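Uncharacterized protein (Bacteroides caccae, PDB 4R4K) is of unknown function but adopts a cystatin-like fold of the NTF2 clan and might bind a small ligand, as many relatives with this fold do. Local coordinates at residues 128-131 and 132-136. Sequence-based numbering, arbitrary orientation.
Sequences YDLP and IGELK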
loop_
_atom_site.group_PDB
_atom_site.type_symbol
_atom_site.label_atom_id
_atom_site.label_comp_id
_atom_site.label_asym_id
_atom_site.label_seq_id
_atom_site.Cartn_x
_atom_site.Cartn_y
_atom_site.Cartn_z
ATOM N N TYR A 128 5.708 10.219 7.846
ATOM C CA TYR A 128 6.375 11.491 7.970
ATOM C C TYR A 128 7.137 11.501 9.296
ATOM O O TYR A 128 8.057 12.260 9.435
ATOM C CB TYR A 128 5.402 12.654 7.937
ATOM C CG TYR A 128 6.110 13.974 7.762
ATOM C CD1 TYR A 128 6.524 14.394 6.497
ATOM C CD2 TYR A 128 6.390 14.784 8.845
ATOM C CE1 TYR A 128 7.174 15.596 6.316
ATOM C CE2 TYR A 128 7.043 15.986 8.676
ATOM C CZ TYR A 128 7.430 16.385 7.411
ATOM O OH TYR A 128 8.083 17.580 7.243
ATOM N N ASP A 129 6.759 10.636 10.262
ATOM C CA ASP A 129 7.486 10.552 11.552
ATOM C C ASP A 129 8.781 9.748 11.511
ATOM O O ASP A 129 9.445 9.591 12.538
ATOM C CB ASP A 129 6.684 9.916 12.690
ATOM C CG ASP A 129 5.534 10.764 13.166
ATOM O OD1 ASP A 129 5.537 11.991 12.905
ATOM O OD2 ASP A 129 4.647 10.186 13.841
ATOM N N LEU A 130 9.111 9.184 10.359
ATOM C CA LEU A 130 10.366 8.462 10.239
ATOM C C LEU A 130 11.584 9.367 10.060
ATOM O O LEU A 130 11.639 10.166 9.114
ATOM C CB LEU A 130 10.301 7.504 9.063
ATOM C CG LEU A 130 11.481 6.554 8.823
ATOM C CD1 LEU A 130 11.522 5.530 9.943
ATOM C CD2 LEU A 130 11.329 5.877 7.473
ATOM N N PRO A 131 12.587 9.230 10.954
ATOM C CA PRO A 131 13.812 10.003 10.746
ATOM C C PRO A 131 14.484 9.590 9.453
ATOM O O PRO A 131 14.557 8.406 9.139
ATOM C CB PRO A 131 14.677 9.629 11.951
ATOM C CG PRO A 131 13.718 9.185 12.987
ATOM C CD PRO A 131 12.609 8.511 12.240
ATOM N N ILE A 132 14.968 10.563 8.701
ATOM C CA ILE A 132 15.595 10.308 7.417
ATOM C C ILE A 132 16.782 9.337 7.568
ATOM O O ILE A 132 17.049 8.520 6.685
ATOM C CB ILE A 132 16.023 11.660 6.784
ATOM C CG1 ILE A 132 16.392 11.545 5.302
ATOM C CG2 ILE A 132 17.185 12.275 7.560
ATOM C CD1 ILE A 132 16.306 12.887 4.591
ATOM N N GLY A 133 17.462 9.400 8.718
ATOM C CA GLY A 133 18.584 8.516 9.016
ATOM C C GLY A 133 18.209 7.048 9.187
ATOM O O GLY A 133 19.079 6.191 9.164
ATOM N N GLU A 134 16.921 6.774 9.368
ATOM C CA GLU A 134 16.411 5.415 9.508
ATOM C C GLU A 134 15.802 4.866 8.214
ATOM O O GLU A 134 15.380 3.710 8.185
ATOM C CB GLU A 134 15.392 5.347 10.655
ATOM C CG GLU A 134 16.000 5.600 12.039
ATOM C CD GLU A 134 15.007 5.446 13.188
ATOM O OE1 GLU A 134 13.820 5.151 12.923
ATOM O OE2 GLU A 134 15.428 5.599 14.363
ATOM N N LEU A 135 15.768 5.666 7.152
ATOM C CA LEU A 135 15.162 5.222 5.882
ATOM C C LEU A 135 15.842 3.968 5.308
ATOM O O LEU A 135 15.180 2.976 5.008
ATOM C CB LEU A 135 15.150 6.334 4.836
ATOM C CG LEU A 135 14.532 5.917 3.480
ATOM C CD1 LEU A 135 13.101 5.409 3.648
ATOM C CD2 LEU A 135 14.556 7.078 2.502
ATOM N N LYS A 136 17.164 3.967 5.233
ATOM C CA LYS A 136 17.869 2.786 4.682
ATOM C C LYS A 136 17.558 1.488 5.425
ATOM O O LYS A 136 17.272 0.434 4.808
ATOM C CB LYS A 136 19.375 3.027 4.650
ATOM C CG LYS A 136 20.170 1.957 3.908
ATOM C CD LYS A 136 21.591 2.409 3.534
ATOM C CE LYS A 136 21.771 2.491 2.016
ATOM N NZ LYS A 136 23.196 2.614 1.589
#
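Leu130 meets Glu134 and Leu135 where the loop leaving strand 116-123 turns into helix 135-152, a worked example of a beta-turn leading into a helix. The leucine's CG lies anti to its own nitrogen (chi1 -175°), which brings its two methyls up to the turn. CD1 rests beside the glutamate, 3.8 Å from Glu134 OE1, while CD2 packs against Leu135, 4.2 Å from its CD1. Next along the chain, Pro131 takes part through both its ring and its carbonyl. Its CD and CG lie against the same carboxylate, with Pro131 CD 3.6 Å from Glu134 OE1, the glutamate arm being extended beyond CG. Its carbonyl accepts the one hydrogen bond between the two segments, Glu134 N to Pro131 O at 2.9 Å; the donor sits well above the carbonyl plane (53° out of it), not on a lone pair. An overlapping turn is closed by Leu135 N bonding Ile132 O at 3.2 Å. Ile132 and Leu135 both touch Phe51 of strand 48-51, tying the turn to the small two-stranded sheet. The chemistry is thus mixed: backbone bonds set the bend, the glutamate carboxylate meets Leu130 and Pro131 through van der Waals contact, and no salt bridge joins the two segments.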